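PDB 4EI0: uncharacterized hypothetical protein from Parabacteroides merdae, which is of unknown function, belongs to the DUF4466 family and is built mainly from antiparallel beta sheets. Local coordinates for residues N18-R23 with F38-A43; I193-A198 with N230-I235; V57-G62 with K123-S128; N156-N161 with A300-V305. All coordinates share one frame; numbering follows the deposited sequence. Where two conformers were deposited one is given.

Interaction 1 (N18-R23 with F38-A43); sequences NDCIKR and FAYAMA
Asn-18 and Tyr-40 carry the side-chain hydrogen bond of this antiparallel strand pair. Tyr-40 OH donates to Asn-18 OD1 over 2.6 Å. The hydroxyl lies in the amide's carbonyl plane, on a lone pair of OD1, with a C=O...O angle of 125°. The amide and ring planes are turned 63° from each other, and OD1 sits at the ring edge. Both side chains lie on one face of the sheet. With Tyr-40 CG anti to the backbone N (chi1 -177°), the ring runs beside Cys-20 CB, its CD1 near that atom. The other amide atom, Asn-18 ND2, is bonded to Glu-140 O.

Backbone bonds form two reciprocal pairs. Asp-19 and Ala-41 exchange one pair, with Ala-41 N to Asp-19 O at 2.8 Å. Ile-21 and Ala-39 exchange the other, with Ile-21 N to Ala-39 O at 3.0 Å. Cys-20 faces Tyr-40 as a non-hydrogen-bonded pair between them.

Sulfur and apolar contacts fill the face of Cys-20, Phe-38 and Tyr-40. Cys-20 SG lies 5.1 Å from the centroid of the Tyr-40 ring and 5.5 Å from that of Phe-38, oblique to both. Lys-22 CB touches Phe-38 CE2 at 3.9 Å. On the other face Arg-23 CD packs on Ala-39 CB at 3.5 Å, while its NE forms a salt bridge with Glu-37.

Strand 17-22 is an outermost strand of its sheet within this chain. Strand 35-43 continues the sheet to strand 107-115. The face with Cys-20 and Tyr-40 packs on strands 124-133 and 138-147, where Phe-129 meets both aromatic rings.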
loop_
_atom_site.group_PDB
_atom_site.type_symbol
_atom_site.label_atom_id
_atom_site.label_comp_id
_atom_site.label_asym_id
_atom_site.label_seq_id
_atom_site.Cartn_x
_atom_site.Cartn_y
_atom_site.Cartn_z
ATOM N N ASN B 18 13.046 -10.195 3.015
ATOM C CA ASN B 18 12.406 -9.685 4.241
ATOM C C ASN B 18 13.260 -8.653 4.959
ATOM O O ASN B 18 14.450 -8.569 4.732
ATOM C CB ASN B 18 11.939 -10.841 5.149
ATOM C CG ASN B 18 13.080 -11.670 5.827
ATOM O OD1 ASN B 18 12.792 -12.557 6.639
ATOM N ND2 ASN B 18 14.315 -11.374 5.544
ATOM N N ASP B 19 12.628 -7.865 5.808
ATOM C CA ASP B 19 13.305 -6.889 6.640
ATOM C C ASP B 19 12.416 -6.612 7.834
ATOM O O ASP B 19 11.220 -6.728 7.721
ATOM C CB ASP B 19 13.503 -5.589 5.879
ATOM C CG ASP B 19 14.347 -4.587 6.666
ATOM O OD1 ASP B 19 15.474 -4.919 7.039
ATOM O OD2 ASP B 19 13.876 -3.482 6.950
ATOM N N CYS B 20 12.985 -6.317 8.997
ATOM C CA CYS B 20 12.166 -6.116 10.174
ATOM C C CYS B 20 12.724 -4.971 10.981
ATOM O O CYS B 20 13.931 -4.883 11.150
ATOM C CB CYS B 20 12.090 -7.413 11.013
ATOM S SG CYS B 20 10.724 -7.365 12.206
ATOM N N ILE B 21 11.848 -4.097 11.471
ATOM C CA ILE B 21 12.247 -2.934 12.279
ATOM C C ILE B 21 11.477 -2.925 13.598
ATOM O O ILE B 21 10.289 -3.153 13.626
ATOM C CB ILE B 21 12.143 -1.579 11.507
ATOM C CG1 ILE B 21 10.699 -1.095 11.326
ATOM C CG2 ILE B 21 12.851 -1.686 10.153
ATOM C CD1 ILE B 21 10.566 0.382 10.970
ATOM N N LYS B 22 12.184 -2.743 14.709
ATOM C CA LYS B 22 11.540 -2.573 15.996
ATOM C C LYS B 22 10.870 -1.214 15.954
ATOM O O LYS B 22 11.517 -0.238 15.608
ATOM C CB LYS B 22 12.599 -2.636 17.120
ATOM C CG LYS B 22 12.023 -2.519 18.536
ATOM C CD LYS B 22 13.048 -2.889 19.597
ATOM C CE LYS B 22 12.664 -2.320 20.977
ATOM N NZ LYS B 22 13.061 -0.899 21.166
ATOM N N ARG B 23 9.579 -1.139 16.215
ATOM C CA ARG B 23 8.872 0.160 16.246
ATOM C C ARG B 23 9.000 0.832 17.611
ATOM O O ARG B 23 9.205 2.022 17.711
ATOM C CB ARG B 23 7.413 0.019 15.807
ATOM C CG ARG B 23 7.313 -0.020 14.277
ATOM C CD ARG B 23 6.001 -0.599 13.758
ATOM N NE ARG B 23 4.802 0.072 14.267
ATOM C CZ ARG B 23 4.303 1.224 13.804
ATOM N NH1 ARG B 23 4.895 1.889 12.814
ATOM N NH2 ARG B 23 3.192 1.719 14.342
ATOM N N PHE B 38 6.994 -4.708 16.526
ATOM C CA PHE B 38 7.896 -4.872 15.384
ATOM C C PHE B 38 7.070 -4.710 14.078
ATOM O O PHE B 38 5.879 -5.031 14.057
ATOM C CB PHE B 38 8.566 -6.250 15.411
ATOM C CG PHE B 38 9.513 -6.475 16.558
ATOM C CD1 PHE B 38 9.048 -6.899 17.776
ATOM C CD2 PHE B 38 10.848 -6.232 16.412
ATOM C CE1 PHE B 38 9.921 -7.101 18.829
ATOM C CE2 PHE B 38 11.730 -6.414 17.463
ATOM C CZ PHE B 38 11.263 -6.857 18.673
ATOM N N ALA B 39 7.699 -4.215 13.009
ATOM C CA ALA B 39 7.086 -4.134 11.684
ATOM C C ALA B 39 7.913 -5.030 10.770
ATOM O O ALA B 39 9.079 -4.734 10.522
ATOM C CB ALA B 39 7.065 -2.703 11.168
ATOM N N TYR B 40 7.330 -6.154 10.348
ATOM C CA TYR B 40 8.024 -7.193 9.578
ATOM C C TYR B 40 7.557 -7.065 8.118
ATOM O O TYR B 40 6.396 -7.332 7.831
ATOM C CB TYR B 40 7.686 -8.568 10.072
ATOM C CG TYR B 40 8.405 -9.734 9.394
ATOM C CD1 TYR B 40 9.753 -9.674 9.080
ATOM C CD2 TYR B 40 7.725 -10.918 9.102
ATOM C CE1 TYR B 40 10.404 -10.740 8.463
ATOM C CE2 TYR B 40 8.377 -12.007 8.508
ATOM C CZ TYR B 40 9.720 -11.915 8.198
ATOM O OH TYR B 40 10.371 -12.997 7.609
ATOM N N ALA B 41 8.483 -6.664 7.238
ATOM C CA ALA B 41 8.246 -6.458 5.804
ATOM C C ALA B 41 8.721 -7.648 5.013
ATOM O O ALA B 41 9.840 -8.127 5.226
ATOM C CB ALA B 41 8.983 -5.214 5.325
HETATM N N MSE B 42 7.903 -8.069 4.051
HETATM C CA MSE B 42 8.207 -9.202 3.164
HETATM C C MSE B 42 7.895 -8.821 1.730
HETATM O O MSE B 42 7.005 -8.029 1.486
HETATM C CB MSE B 42 7.335 -10.407 3.551
HETATM C CG MSE B 42 7.452 -10.812 5.003
HETATM SE SE MSE B 42 5.873 -11.712 5.646
HETATM C CE MSE B 42 4.921 -9.955 5.965
ATOM N N ALA B 43 8.632 -9.360 0.769
ATOM C CA ALA B 43 8.385 -9.030 -0.664
ATOM C C ALA B 43 8.942 -10.130 -1.555
ATOM O O ALA B 43 9.990 -10.688 -1.259
ATOM C CB ALA B 43 8.993 -7.676 -1.071
#

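Interaction 2 (I193-A198 with N230-I235); sequences IDIMYA and NNTKMI
A classic beta bulge at Asp-194 and Ile-195, both facing Leu-166, meets the segment that leads into strand 233-238. Two side chains of that segment grip Asp-194. Thr-232 OG1 donates to Asp-194 O over 2.7 Å, approaching at a C=O...O angle of 113° and tilted 35° from the carbonyl plane. Thr-211 OG1 is also bonded to Asp-194 O. Asn-230 ND2 donates to Asp-194 OD1 at 2.9 Å. It meets the syn side of that oxygen, 34° out of the carboxylate plane, although the carboxylate and amide planes are nearly parallel. The second oxygen, OD2, accepts from Phe-168 N.

Two waters add to the join. One donates to both Asp-194 OD1 and Thr-232 OG1, each at 2.8 Å. The other accepts from Asn-230 N and lies 2.7 Å from Ile-193 O, to which it can donate. Beyond the polar cluster, Ile-195 CD1 touches the selenium of Met-234 at 4.2 Å.

The contact is buried and joins two sheets. Strand 195-199 lies between strands 165-167 and 207-210, whereas 233-238 is an outermost strand of the other sheet within this chain, beside 278-283. Phe-209 and Val-282 pack around Ile-195.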
loop_
_atom_site.group_PDB
_atom_site.type_symbol
_atom_site.label_atom_id
_atom_site.label_comp_id
_atom_site.label_asym_id
_atom_site.label_seq_id
_atom_site.Cartn_x
_atom_site.Cartn_y
_atom_site.Cartn_z
ATOM N N ILE B 193 2.003 -0.630 54.850
ATOM C CA ILE B 193 1.798 0.724 54.373
ATOM C C ILE B 193 3.087 1.500 54.510
ATOM O O ILE B 193 3.680 1.560 55.599
ATOM C CB ILE B 193 0.686 1.483 55.117
ATOM C CG1 ILE B 193 -0.614 0.674 55.112
ATOM C CG2 ILE B 193 0.473 2.865 54.444
ATOM C CD1 ILE B 193 -1.018 0.109 53.792
ATOM N N ASP B 194 3.474 2.128 53.397
ATOM C CA ASP B 194 4.666 2.937 53.300
ATOM C C ASP B 194 4.385 4.434 53.378
ATOM O O ASP B 194 5.167 5.185 53.980
ATOM C CB ASP B 194 5.426 2.516 52.010
ATOM C CG ASP B 194 5.846 1.058 52.088
ATOM O OD1 ASP B 194 6.476 0.738 53.127
ATOM O OD2 ASP B 194 5.493 0.231 51.206
ATOM N N ILE B 195 3.266 4.858 52.830
ATOM C CA ILE B 195 2.928 6.281 52.777
ATOM C C ILE B 195 1.440 6.430 53.027
ATOM O O ILE B 195 0.635 5.648 52.499
ATOM C CB ILE B 195 3.284 6.905 51.380
ATOM C CG1 ILE B 195 4.807 7.012 51.203
ATOM C CG2 ILE B 195 2.700 8.297 51.253
ATOM C CD1 ILE B 195 5.284 7.441 49.832
HETATM N N MSE B 196 1.078 7.423 53.831
HETATM C CA MSE B 196 -0.308 7.831 53.982
HETATM C C MSE B 196 -0.495 9.167 53.292
HETATM O O MSE B 196 0.200 10.144 53.610
HETATM C CB MSE B 196 -0.710 7.960 55.442
HETATM C CG MSE B 196 -2.167 8.444 55.618
HETATM SE SE MSE B 196 -2.656 8.538 57.462
HETATM C CE MSE B 196 -4.607 8.910 57.318
ATOM N N TYR B 197 -1.420 9.190 52.343
ATOM C CA TYR B 197 -1.860 10.435 51.727
ATOM C C TYR B 197 -2.927 11.081 52.570
ATOM O O TYR B 197 -3.765 10.395 53.144
ATOM C CB TYR B 197 -2.427 10.135 50.365
ATOM C CG TYR B 197 -3.244 11.241 49.826
ATOM C CD1 TYR B 197 -2.630 12.307 49.170
ATOM C CD2 TYR B 197 -4.617 11.250 49.964
ATOM C CE1 TYR B 197 -3.358 13.357 48.665
ATOM C CE2 TYR B 197 -5.375 12.316 49.460
ATOM C CZ TYR B 197 -4.736 13.367 48.811
ATOM O OH TYR B 197 -5.440 14.400 48.264
ATOM N N ALA B 198 -2.899 12.405 52.635
ATOM C CA ALA B 198 -3.983 13.178 53.194
ATOM C C ALA B 198 -4.078 14.496 52.442
ATOM O O ALA B 198 -3.061 15.043 52.074
ATOM C CB ALA B 198 -3.702 13.459 54.645
ATOM N N ASN B 230 6.408 1.616 59.099
ATOM C CA ASN B 230 7.445 1.869 58.086
ATOM C C ASN B 230 7.833 3.346 57.957
ATOM O O ASN B 230 6.986 4.213 57.761
ATOM C CB ASN B 230 7.005 1.345 56.720
ATOM C CG ASN B 230 6.849 -0.140 56.702
ATOM O OD1 ASN B 230 7.292 -0.809 57.623
ATOM N ND2 ASN B 230 6.225 -0.673 55.655
ATOM N N ASN B 231 9.125 3.626 58.094
ATOM C CA ASN B 231 9.646 4.988 57.930
ATOM C C ASN B 231 10.245 5.181 56.515
ATOM O O ASN B 231 11.405 4.916 56.268
ATOM C CB ASN B 231 10.675 5.298 59.010
ATOM C CG ASN B 231 10.975 6.772 59.100
ATOM O OD1 ASN B 231 10.287 7.622 58.508
ATOM N ND2 ASN B 231 12.033 7.086 59.799
ATOM N N THR B 232 9.397 5.575 55.589
ATOM C CA THR B 232 9.761 5.681 54.186
ATOM C C THR B 232 10.596 6.937 53.931
ATOM O O THR B 232 10.314 7.980 54.494
ATOM C CB THR B 232 8.462 5.711 53.352
ATOM O OG1 THR B 232 7.715 4.526 53.631
ATOM C CG2 THR B 232 8.755 5.764 51.859
ATOM N N LYS B 233 11.637 6.819 53.113
ATOM C CA LYS B 233 12.436 7.967 52.694
ATOM C C LYS B 233 11.868 8.562 51.421
ATOM O O LYS B 233 11.556 7.825 50.483
ATOM C CB LYS B 233 13.871 7.526 52.376
ATOM C CG LYS B 233 14.665 7.029 53.575
ATOM C CD LYS B 233 16.062 6.605 53.104
ATOM C CE LYS B 233 17.007 6.374 54.276
ATOM N NZ LYS B 233 16.354 5.457 55.256
HETATM N N MSE B 234 11.782 9.880 51.359
HETATM C CA MSE B 234 11.128 10.577 50.237
HETATM C C MSE B 234 11.886 11.846 49.825
HETATM O O MSE B 234 12.420 12.538 50.695
HETATM C CB MSE B 234 9.726 11.031 50.696
HETATM C CG MSE B 234 8.723 9.950 50.904
HETATM SE SE MSE B 234 7.103 10.757 51.583
HETATM C CE MSE B 234 7.433 10.700 53.503
ATOM N N ILE B 235 11.898 12.144 48.516
ATOM C CA ILE B 235 12.501 13.392 47.921
ATOM C C ILE B 235 11.481 13.966 46.953
ATOM O O ILE B 235 11.039 13.283 46.011
ATOM C CB ILE B 235 13.816 13.072 47.176
ATOM C CG1 ILE B 235 14.869 12.534 48.177
ATOM C CG2 ILE B 235 14.358 14.257 46.345
ATOM C CD1 ILE B 235 16.161 12.049 47.517
HETATM O O HOH W 1 4.035 0.364 58.011
HETATM O O HOH W 2 8.866 2.005 53.902
#

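Interaction 3 (V57-G62 with K123-S128); sequences VSSIAG and KDVQFS
Ser-59 meets the segment 123-128 with every atom of its side chain. Its CB lies 3.8 Å from Gln-126 CG. From there OG stands between the backbone N and the carbonyl carbon (chi1 61°). At the tip, OG accepts the backbone N-H of Gln-126 over 2.9 Å, in a nearly straight bond of 168°. The same oxygen, Ser-59 OG, rests 3.4 Å from Val-125 CA. A water 2.6 Å from Ser-59 OG also donates to Asp-124 O and so links the hydroxyl to the carbonyl of Asp-124.

This hydroxyl takes up a strand N-H where strand 51-58 ends and its chain turns away. Up to that point the two strands are antiparallel neighbours in a five-stranded sheet. Val-57 and Ser-128 form a hydrogen-bonded pair, with Ser-128 N to Val-57 O at 2.9 Å. Ser-59 N still donates to Gln-126 O, but the bond is bent, at 131°.

Ser-58 points to the opposite face from Val-57, and its CB touches Phe-127 CE1 at 3.7 Å. Its OG donates to Ile-60 O from above the carbonyl plane, a bond within the same segment. Tyr-114 OH is also bonded to Ile-60 O, and the Tyr-114 ring packs edge-to-face with Phe-127. Ile-60 CD1 reaches Asp-124 O at 3.7 Å. The Ile-60 side chain crosses that of Lys-123 at about a right angle, CD1 close to Lys-123 CD.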
loop_
_atom_site.group_PDB
_atom_site.type_symbol
_atom_site.label_atom_id
_atom_site.label_comp_id
_atom_site.label_asym_id
_atom_site.label_seq_id
_atom_site.Cartn_x
_atom_site.Cartn_y
_atom_site.Cartn_z
ATOM N N VAL B 57 9.698 -16.570 16.212
ATOM C CA VAL B 57 10.085 -17.386 17.359
ATOM C C VAL B 57 10.786 -16.423 18.314
ATOM O O VAL B 57 11.764 -15.807 17.949
ATOM C CB VAL B 57 11.044 -18.540 16.937
ATOM C CG1 VAL B 57 11.548 -19.293 18.171
ATOM C CG2 VAL B 57 10.369 -19.509 15.954
ATOM N N SER B 58 10.247 -16.240 19.509
ATOM C CA SER B 58 10.930 -15.454 20.559
ATOM C C SER B 58 11.748 -16.369 21.439
ATOM O O SER B 58 11.464 -17.561 21.519
ATOM C CB SER B 58 9.927 -14.733 21.466
ATOM O OG SER B 58 9.085 -15.668 22.073
ATOM N N SER B 59 12.732 -15.806 22.131
ATOM C CA SER B 59 13.642 -16.616 22.947
ATOM C C SER B 59 13.005 -16.937 24.313
ATOM O O SER B 59 13.415 -17.861 24.945
ATOM C CB SER B 59 14.996 -15.912 23.130
ATOM O OG SER B 59 14.817 -14.692 23.778
ATOM N N ILE B 60 12.035 -16.151 24.743
ATOM C CA ILE B 60 11.251 -16.429 25.936
ATOM C C ILE B 60 9.802 -16.237 25.474
ATOM O O ILE B 60 9.437 -15.205 24.873
ATOM C CB ILE B 60 11.575 -15.454 27.079
ATOM C CG1 ILE B 60 13.023 -15.617 27.586
ATOM C CG2 ILE B 60 10.619 -15.677 28.215
ATOM C CD1 ILE B 60 13.455 -14.491 28.510
ATOM N N ALA B 61 8.960 -17.218 25.763
ATOM C CA ALA B 61 7.599 -17.208 25.269
ATOM C C ALA B 61 6.864 -15.976 25.726
ATOM O O ALA B 61 6.901 -15.639 26.897
ATOM C CB ALA B 61 6.875 -18.452 25.772
ATOM N N GLY B 62 6.143 -15.327 24.831
ATOM C CA GLY B 62 5.441 -14.111 25.194
ATOM C C GLY B 62 4.238 -14.374 26.084
ATOM O O GLY B 62 3.729 -15.474 26.066
ATOM N N LYS B 123 15.792 -9.952 32.005
ATOM C CA LYS B 123 16.597 -10.812 31.089
ATOM C C LYS B 123 16.666 -10.171 29.716
ATOM O O LYS B 123 16.186 -9.088 29.542
ATOM C CB LYS B 123 16.002 -12.210 30.991
ATOM C CG LYS B 123 16.019 -12.993 32.288
ATOM C CD LYS B 123 15.098 -14.194 32.185
ATOM C CE LYS B 123 14.792 -14.804 33.542
ATOM N NZ LYS B 123 15.976 -15.499 34.049
ATOM N N ASP B 124 17.259 -10.841 28.756
ATOM C CA ASP B 124 17.325 -10.367 27.371
ATOM C C ASP B 124 16.312 -11.212 26.587
ATOM O O ASP B 124 16.052 -12.364 26.951
ATOM C CB ASP B 124 18.729 -10.624 26.782
ATOM C CG ASP B 124 19.764 -9.519 27.121
ATOM O OD1 ASP B 124 19.534 -8.655 27.987
ATOM O OD2 ASP B 124 20.844 -9.510 26.481
ATOM N N VAL B 125 15.726 -10.658 25.530
ATOM C CA VAL B 125 14.871 -11.444 24.640
ATOM C C VAL B 125 15.288 -11.165 23.203
ATOM O O VAL B 125 15.552 -10.010 22.835
ATOM C CB VAL B 125 13.361 -11.115 24.746
ATOM C CG1 VAL B 125 12.548 -12.058 23.845
ATOM C CG2 VAL B 125 12.851 -11.203 26.181
ATOM N N GLN B 126 15.351 -12.208 22.391
ATOM C CA GLN B 126 15.660 -12.038 20.958
ATOM C C GLN B 126 14.615 -12.734 20.121
ATOM O O GLN B 126 13.810 -13.548 20.614
ATOM C CB GLN B 126 17.053 -12.523 20.593
ATOM C CG GLN B 126 17.293 -13.971 20.872
ATOM C CD GLN B 126 18.756 -14.310 20.742
ATOM O OE1 GLN B 126 19.608 -13.743 21.423
ATOM N NE2 GLN B 126 19.057 -15.243 19.862
ATOM N N PHE B 127 14.624 -12.402 18.837
ATOM C CA PHE B 127 13.553 -12.778 17.940
ATOM C C PHE B 127 14.074 -13.247 16.574
ATOM O O PHE B 127 14.968 -12.631 15.991
ATOM C CB PHE B 127 12.651 -11.585 17.726
ATOM C CG PHE B 127 12.000 -11.086 18.970
ATOM C CD1 PHE B 127 10.806 -11.616 19.395
ATOM C CD2 PHE B 127 12.608 -10.111 19.735
ATOM C CE1 PHE B 127 10.230 -11.183 20.571
ATOM C CE2 PHE B 127 12.011 -9.635 20.904
ATOM C CZ PHE B 127 10.807 -10.162 21.300
ATOM N N SER B 128 13.479 -14.320 16.069
ATOM C CA SER B 128 13.738 -14.793 14.715
ATOM C C SER B 128 12.459 -14.790 13.895
ATOM O O SER B 128 11.527 -15.566 14.159
ATOM C CB SER B 128 14.362 -16.186 14.767
ATOM O OG SER B 128 14.637 -16.584 13.418
HETATM O O HOH W 3 16.395 -14.746 25.900
#

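Interaction 4 (N156-N161 with A300-V305); sequences NLSVTN and ASEVTV
Leu-157 and Val-305 pair across two antiparallel strands whose short axes approach to 4.7 Å, with 145° between their directions. Their backbones exchange two hydrogen bonds. Val-159 and Val-303 do the same two residues along, where Val-303 N to Val-159 O is 2.8 Å. Ser-158 and Thr-304 lie between as a non-hydrogen-bonded pair. Thr-304 CA also makes a CA-H...O contact with Leu-157 O at 3.3 Å.

The chain turns a corner at Asn-156. Asn-156 and Leu-157 both face Val-305, which makes a G1 beta bulge. Asn-156 has a left-handed backbone (phi 52°, psi 55°), and its N donates to Ser-306 OG. Strand 152-159 is the outermost strand on this side of a five-stranded sheet within the chain, and strand 302-311 is its neighbour.

Ser-158 OG donates to Glu-302 OE2 over 2.8 Å, reaching the anti side of that oxygen. The extended side chain of Glu-302 brings OE2 to the hydroxyl. Lys-163 NZ is also bonded to Ser-158 OG, so the hydroxyl lies between a lysine and a carboxylate. On the Ser-158 side, near the bulge, Thr-304 CG2 packs on Asn-156 CA at 3.5 Å.

On the other face the contacts are apolar. Val-159 CG2 meets Val-305 CG2 at 4.1 Å, the two side chains crossing at about a right angle. Leu-157 CB lies at the same distance, 4.1 Å, from Val-305 CG2. Tyr-197 covers Val-159 and Val-303.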
loop_
_atom_site.group_PDB
_atom_site.type_symbol
_atom_site.label_atom_id
_atom_site.label_comp_id
_atom_site.label_asym_id
_atom_site.label_seq_id
_atom_site.Cartn_x
_atom_site.Cartn_y
_atom_site.Cartn_z
ATOM N N ASN B 156 -2.231 5.468 36.594
ATOM C CA ASN B 156 -3.534 6.069 36.791
ATOM C C ASN B 156 -4.332 5.454 37.895
ATOM O O ASN B 156 -5.467 5.071 37.700
ATOM C CB ASN B 156 -4.295 6.074 35.460
ATOM C CG ASN B 156 -3.508 6.773 34.363
ATOM O OD1 ASN B 156 -3.220 6.182 33.316
ATOM N ND2 ASN B 156 -3.083 7.999 34.624
ATOM N N LEU B 157 -3.741 5.402 39.081
ATOM C CA LEU B 157 -4.416 4.898 40.265
ATOM C C LEU B 157 -5.059 6.048 41.039
ATOM O O LEU B 157 -4.513 7.133 41.118
ATOM C CB LEU B 157 -3.433 4.172 41.180
ATOM C CG LEU B 157 -2.846 2.942 40.501
ATOM C CD1 LEU B 157 -1.406 2.688 40.896
ATOM C CD2 LEU B 157 -3.741 1.749 40.783
ATOM N N SER B 158 -6.193 5.774 41.670
ATOM C CA SER B 158 -6.950 6.771 42.372
ATOM C C SER B 158 -6.599 6.824 43.847
ATOM O O SER B 158 -6.583 5.824 44.540
ATOM C CB SER B 158 -8.453 6.516 42.150
ATOM O OG SER B 158 -9.212 7.354 42.968
ATOM N N VAL B 159 -6.338 8.028 44.332
ATOM C CA VAL B 159 -5.986 8.254 45.703
ATOM C C VAL B 159 -6.926 9.318 46.242
ATOM O O VAL B 159 -7.155 10.344 45.608
ATOM C CB VAL B 159 -4.495 8.643 45.825
ATOM C CG1 VAL B 159 -4.182 9.061 47.245
ATOM C CG2 VAL B 159 -3.619 7.436 45.385
ATOM N N THR B 160 -7.481 9.067 47.413
ATOM C CA THR B 160 -8.408 9.995 48.031
ATOM C C THR B 160 -8.150 9.930 49.530
ATOM O O THR B 160 -7.347 9.120 50.007
ATOM C CB THR B 160 -9.867 9.624 47.723
ATOM O OG1 THR B 160 -10.170 8.366 48.331
ATOM C CG2 THR B 160 -10.096 9.497 46.228
ATOM N N ASN B 161 -8.829 10.757 50.297
ATOM C CA ASN B 161 -8.664 10.711 51.746
ATOM C C ASN B 161 -9.005 9.347 52.358
ATOM O O ASN B 161 -8.461 8.985 53.397
ATOM C CB ASN B 161 -9.490 11.812 52.413
ATOM C CG ASN B 161 -8.785 13.143 52.367
ATOM O OD1 ASN B 161 -7.804 13.379 53.099
ATOM N ND2 ASN B 161 -9.251 14.013 51.477
ATOM N N ALA B 300 -9.255 18.819 44.883
ATOM C CA ALA B 300 -9.599 18.649 46.289
ATOM C C ALA B 300 -10.078 17.232 46.588
ATOM O O ALA B 300 -9.768 16.697 47.630
ATOM C CB ALA B 300 -10.656 19.672 46.746
ATOM N N SER B 301 -10.801 16.619 45.668
ATOM C CA SER B 301 -11.493 15.371 45.971
ATOM C C SER B 301 -10.825 14.090 45.422
ATOM O O SER B 301 -11.249 12.992 45.739
ATOM C CB SER B 301 -12.941 15.484 45.469
ATOM O OG SER B 301 -13.001 15.499 44.054
ATOM N N GLU B 302 -9.798 14.223 44.596
ATOM C CA GLU B 302 -9.106 13.062 44.063
ATOM C C GLU B 302 -7.683 13.394 43.565
ATOM O O GLU B 302 -7.453 14.407 42.925
ATOM C CB GLU B 302 -9.919 12.445 42.902
ATOM C CG GLU B 302 -9.315 11.141 42.380
ATOM C CD GLU B 302 -10.096 10.459 41.275
ATOM O OE1 GLU B 302 -10.921 11.116 40.608
ATOM O OE2 GLU B 302 -9.854 9.254 41.067
ATOM N N VAL B 303 -6.762 12.475 43.758
ATOM C CA VAL B 303 -5.474 12.515 43.099
ATOM C C VAL B 303 -5.312 11.305 42.252
ATOM O O VAL B 303 -5.701 10.225 42.644
ATOM C CB VAL B 303 -4.394 12.598 44.199
ATOM C CG1 VAL B 303 -2.998 12.514 43.616
ATOM C CG2 VAL B 303 -4.593 13.893 44.999
ATOM N N THR B 304 -4.718 11.443 41.085
ATOM C CA THR B 304 -4.322 10.306 40.285
ATOM C C THR B 304 -2.781 10.160 40.265
ATOM O O THR B 304 -2.086 11.119 39.935
ATOM C CB THR B 304 -4.819 10.461 38.833
ATOM O OG1 THR B 304 -6.229 10.721 38.843
ATOM C CG2 THR B 304 -4.567 9.214 38.011
ATOM N N VAL B 305 -2.270 8.959 40.570
ATOM C CA VAL B 305 -0.825 8.709 40.598
ATOM C C VAL B 305 -0.476 7.588 39.643
ATOM O O VAL B 305 -1.311 6.751 39.342
ATOM C CB VAL B 305 -0.306 8.401 42.027
ATOM C CG1 VAL B 305 -0.707 9.481 43.022
ATOM C CG2 VAL B 305 -0.788 7.045 42.510
#

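The four contacts form two groups on opposite sides of the chain's centre. Interactions 1 and 3 have centres 16 Å apart and belong to two facing sheets. They touch where Phe-38 CZ meets Phe-127 CE2 at 3.6 Å. Interactions 2 and 4 are also 16 Å apart between centres. Tyr-197 connects them, with its OH 3.4 Å from Val-303 CG2 and its CG 3.5 Å from Val-159 CG1. In sequence, interaction 2 is nested inside the long loop closed by interaction 4. Between the groups nothing touches: the nearest atoms of interactions 1 and 4 are about 20 Å apart, and those of 2 and 3 about 24 Å.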